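Local structure of 4-amino-4-deoxy-L-arabinose transferase or related glycosyltransferases of PMT family (Cupriavidus metallidurans, 5EZM) at residues F133-L145 with I353-L367. The protein is an integral membrane glycosyltransferase of the GT-C fold that probably transfers aminoarabinose from a lipid-phosphate carrier to lipid A. Numbering follows the deposited sequence.
Sequences FGARAAAFTGLAL and IPALGILAGVALDRL. With MPG ([(Z)-octadec-9-enyl] (2R)-2,3-bis(oxidanyl)propanoate), chain J.
I353 and P354 meet L145 where two transmembrane helices of the GT-C fold pack at 128°, the axes of the short segments 135-145 and 353-365 approaching to 7.1 Å. L145 CD2 sits 3.5 Å from I353 O and also touches P354 CA and G357 CA. G357 and G361, one turn apart, form a GxxxG pair that admits this approach: a CB would run into L145 CD2 at G357, and into T141 OG1 and A137 O at G361. G357 O accepts both the helical N-H of G361 and the hydroxyl of T141, whose OG1 comes in at 3.2 Å from above the carbonyl plane. I358 CG2 reaches the F133 ring at CE2. A360 and A144 touch methyl to methyl, CB to CB 3.6 Å. G361 CA lies 3.4 Å from A137 O, and V362 sets CG1 over a face of F133, 3.5 Å from the ring centroid. With CG anti to the carbonyl carbon (chi1 -75°), the F140 ring turns toward helix 353-365, where L364 CB lies over one face and D365 CA is 3.8 Å from CD2; W299 and I302 also touch L364. An alanine at F140 is likely to leave a gap beside L364 CB and D365 CA and to take away the ring that lies against the R136 guanidinium. Near the C-terminal end of 353-365, D365 forms a salt bridge with R136, NE to OD1 3.2 Å, with OD1 nearly in the guanidinium plane and the N-H...O angle bent to 142°.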
# COMPACT_ATOMS: atom_id res chain seq x y z
N PHE A 133 3.93 -27.07 7.88
CA PHE A 133 4.96 -27.64 7.02
C PHE A 133 6.35 -27.66 7.62
O PHE A 133 7.26 -28.25 7.01
CB PHE A 133 5.00 -26.90 5.68
CG PHE A 133 3.66 -26.80 5.01
CD1 PHE A 133 3.05 -27.92 4.48
CD2 PHE A 133 3.01 -25.57 4.90
CE1 PHE A 133 1.81 -27.83 3.86
CE2 PHE A 133 1.78 -25.48 4.28
CZ PHE A 133 1.18 -26.60 3.76
N GLY A 134 6.57 -27.06 8.78
CA GLY A 134 7.83 -27.18 9.48
C GLY A 134 8.67 -25.93 9.39
O GLY A 134 8.33 -24.95 8.73
N ALA A 135 9.82 -25.99 10.06
CA ALA A 135 10.68 -24.82 10.20
C ALA A 135 11.31 -24.42 8.87
O ALA A 135 11.31 -23.23 8.51
CB ALA A 135 11.76 -25.08 11.25
N ARG A 136 11.85 -25.38 8.12
CA ARG A 136 12.54 -25.06 6.88
C ARG A 136 11.59 -24.39 5.88
O ARG A 136 11.91 -23.34 5.31
CB ARG A 136 13.16 -26.33 6.28
CG ARG A 136 14.23 -26.08 5.23
CD ARG A 136 14.85 -27.39 4.75
NE ARG A 136 14.97 -27.43 3.29
CZ ARG A 136 16.10 -27.22 2.62
NH1 ARG A 136 17.23 -26.96 3.27
NH2 ARG A 136 16.10 -27.27 1.29
N ALA A 137 10.41 -24.98 5.69
CA ALA A 137 9.41 -24.39 4.80
C ALA A 137 9.02 -22.99 5.27
O ALA A 137 8.81 -22.09 4.45
CB ALA A 137 8.18 -25.29 4.71
N ALA A 138 8.92 -22.79 6.59
CA ALA A 138 8.60 -21.47 7.11
C ALA A 138 9.68 -20.46 6.76
O ALA A 138 9.38 -19.33 6.36
CB ALA A 138 8.40 -21.53 8.62
N ALA A 139 10.95 -20.86 6.89
CA ALA A 139 12.04 -19.99 6.47
C ALA A 139 11.90 -19.63 4.99
O ALA A 139 12.03 -18.47 4.61
CB ALA A 139 13.39 -20.66 6.74
N PHE A 140 11.61 -20.63 4.15
CA PHE A 140 11.40 -20.34 2.74
C PHE A 140 10.22 -19.39 2.53
O PHE A 140 10.23 -18.60 1.58
CB PHE A 140 11.20 -21.64 1.96
CG PHE A 140 12.47 -22.40 1.75
CD1 PHE A 140 13.54 -21.82 1.09
CD2 PHE A 140 12.60 -23.70 2.21
CE1 PHE A 140 14.71 -22.52 0.89
CE2 PHE A 140 13.77 -24.41 2.02
CZ PHE A 140 14.83 -23.82 1.36
N THR A 141 9.21 -19.43 3.40
CA THR A 141 8.09 -18.51 3.26
C THR A 141 8.50 -17.09 3.61
O THR A 141 8.15 -16.14 2.90
CB THR A 141 6.92 -18.98 4.14
OG1 THR A 141 6.22 -20.04 3.49
CG2 THR A 141 5.95 -17.84 4.42
N GLY A 142 9.26 -16.92 4.70
CA GLY A 142 9.76 -15.59 5.04
C GLY A 142 10.63 -15.01 3.94
O GLY A 142 10.47 -13.86 3.55
N LEU A 143 11.57 -15.82 3.43
CA LEU A 143 12.41 -15.37 2.33
C LEU A 143 11.57 -15.03 1.10
O LEU A 143 11.82 -14.02 0.43
CB LEU A 143 13.44 -16.44 1.99
CG LEU A 143 14.33 -16.85 3.15
CD1 LEU A 143 15.13 -18.10 2.81
CD2 LEU A 143 15.25 -15.71 3.52
N ALA A 144 10.57 -15.86 0.81
CA ALA A 144 9.70 -15.62 -0.34
C ALA A 144 9.01 -14.27 -0.24
O ALA A 144 9.08 -13.45 -1.16
CB ALA A 144 8.67 -16.74 -0.46
N LEU A 145 8.34 -14.01 0.89
CA LEU A 145 7.65 -12.74 1.05
C LEU A 145 8.62 -11.57 1.08
O LEU A 145 8.29 -10.47 0.61
CB LEU A 145 6.79 -12.77 2.31
CG LEU A 145 5.66 -13.79 2.28
CD1 LEU A 145 4.89 -13.77 3.59
CD2 LEU A 145 4.73 -13.52 1.11
N ILE A 353 -0.54 -12.22 -2.09
CA ILE A 353 0.89 -12.50 -1.96
C ILE A 353 1.21 -13.38 -0.75
O ILE A 353 1.97 -14.35 -0.91
CB ILE A 353 1.70 -11.19 -1.97
CG1 ILE A 353 1.44 -10.43 -3.27
CG2 ILE A 353 3.18 -11.47 -1.80
CD1 ILE A 353 1.86 -11.18 -4.52
N PRO A 354 0.70 -13.10 0.46
CA PRO A 354 1.03 -13.98 1.60
C PRO A 354 0.74 -15.45 1.33
O PRO A 354 1.60 -16.31 1.58
CB PRO A 354 0.17 -13.42 2.74
CG PRO A 354 -0.03 -12.01 2.38
CD PRO A 354 -0.15 -11.97 0.89
N ALA A 355 -0.45 -15.75 0.81
CA ALA A 355 -0.79 -17.13 0.47
C ALA A 355 0.25 -17.71 -0.49
O ALA A 355 0.79 -18.80 -0.25
CB ALA A 355 -2.19 -17.19 -0.14
N LEU A 356 0.55 -16.99 -1.57
CA LEU A 356 1.61 -17.40 -2.48
C LEU A 356 2.90 -17.68 -1.71
O LEU A 356 3.56 -18.70 -1.93
CB LEU A 356 1.85 -16.32 -3.54
CG LEU A 356 0.70 -16.09 -4.52
CD1 LEU A 356 1.06 -14.98 -5.49
CD2 LEU A 356 0.35 -17.37 -5.26
N GLY A 357 3.25 -16.78 -0.78
CA GLY A 357 4.41 -17.02 0.07
C GLY A 357 4.39 -18.40 0.69
O GLY A 357 5.34 -19.18 0.55
N ILE A 358 3.28 -18.75 1.36
CA ILE A 358 3.14 -20.08 1.94
C ILE A 358 3.44 -21.14 0.88
O ILE A 358 4.28 -22.02 1.09
CB ILE A 358 1.73 -20.26 2.53
CG1 ILE A 358 1.48 -19.22 3.62
CG2 ILE A 358 1.56 -21.68 3.08
CD1 ILE A 358 0.12 -19.37 4.28
N LEU A 359 2.78 -21.03 -0.27
CA LEU A 359 3.02 -22.00 -1.34
C LEU A 359 4.50 -22.02 -1.72
O LEU A 359 5.12 -23.09 -1.78
CB LEU A 359 2.15 -21.67 -2.56
CG LEU A 359 0.65 -21.87 -2.35
CD1 LEU A 359 -0.11 -21.69 -3.66
CD2 LEU A 359 0.37 -23.23 -1.74
N ALA A 360 5.09 -20.84 -1.92
CA ALA A 360 6.51 -20.77 -2.21
C ALA A 360 7.30 -21.53 -1.15
O ALA A 360 8.16 -22.37 -1.47
CB ALA A 360 6.97 -19.32 -2.30
N GLY A 361 6.97 -21.29 0.12
CA GLY A 361 7.67 -21.94 1.21
C GLY A 361 7.71 -23.45 1.07
O GLY A 361 8.72 -24.09 1.36
N VAL A 362 6.61 -24.05 0.60
CA VAL A 362 6.64 -25.50 0.47
C VAL A 362 7.33 -25.90 -0.83
O VAL A 362 8.08 -26.89 -0.87
CB VAL A 362 5.22 -26.10 0.60
CG1 VAL A 362 4.55 -25.57 1.84
CG2 VAL A 362 4.38 -25.82 -0.62
N ALA A 363 7.13 -25.13 -1.91
CA ALA A 363 7.75 -25.50 -3.18
C ALA A 363 9.26 -25.48 -3.06
O ALA A 363 9.93 -26.49 -3.33
CB ALA A 363 7.27 -24.56 -4.28
N LEU A 364 9.82 -24.36 -2.61
CA LEU A 364 11.25 -24.28 -2.35
C LEU A 364 11.70 -25.38 -1.39
O LEU A 364 12.83 -25.87 -1.49
CB LEU A 364 11.62 -22.91 -1.79
CG LEU A 364 11.24 -21.70 -2.66
CD1 LEU A 364 11.43 -20.39 -1.90
CD2 LEU A 364 12.04 -21.69 -3.95
N ASP A 365 10.81 -25.81 -0.49
CA ASP A 365 11.20 -26.82 0.48
C ASP A 365 11.46 -28.18 -0.17
O ASP A 365 12.19 -28.99 0.40
CB ASP A 365 10.12 -26.96 1.55
CG ASP A 365 10.56 -27.82 2.71
OD1 ASP A 365 11.78 -27.85 2.99
OD2 ASP A 365 9.70 -28.47 3.34
N ARG A 366 10.89 -28.43 -1.34
CA ARG A 366 11.07 -29.71 -2.02
C ARG A 366 12.15 -29.67 -3.09
O ARG A 366 12.40 -30.69 -3.74
CB ARG A 366 9.74 -30.16 -2.64
CG ARG A 366 8.62 -30.31 -1.63
CD ARG A 366 7.29 -30.59 -2.31
NE ARG A 366 6.20 -30.75 -1.35
CZ ARG A 366 4.92 -30.86 -1.68
NH1 ARG A 366 4.56 -30.83 -2.96
NH2 ARG A 366 4.00 -31.00 -0.74
N LEU A 367 12.80 -28.53 -3.29
CA LEU A 367 13.78 -28.38 -4.36
C LEU A 367 15.12 -29.00 -3.99
O LEU A 367 15.61 -28.82 -2.87
CB LEU A 367 13.97 -26.91 -4.71
CG LEU A 367 12.75 -26.17 -5.26
CD1 LEU A 367 13.12 -24.74 -5.61
CD2 LEU A 367 12.19 -26.91 -6.47
C2 MPG J . 7.20 -15.87 13.60
C3 MPG J . 7.35 -17.37 13.39
C4 MPG J . 8.76 -17.76 12.97
C5 MPG J . 8.88 -19.25 12.64
C6 MPG J . 10.31 -19.63 12.21
C7 MPG J . 10.42 -21.09 11.73
C8 MPG J . 11.85 -21.45 11.26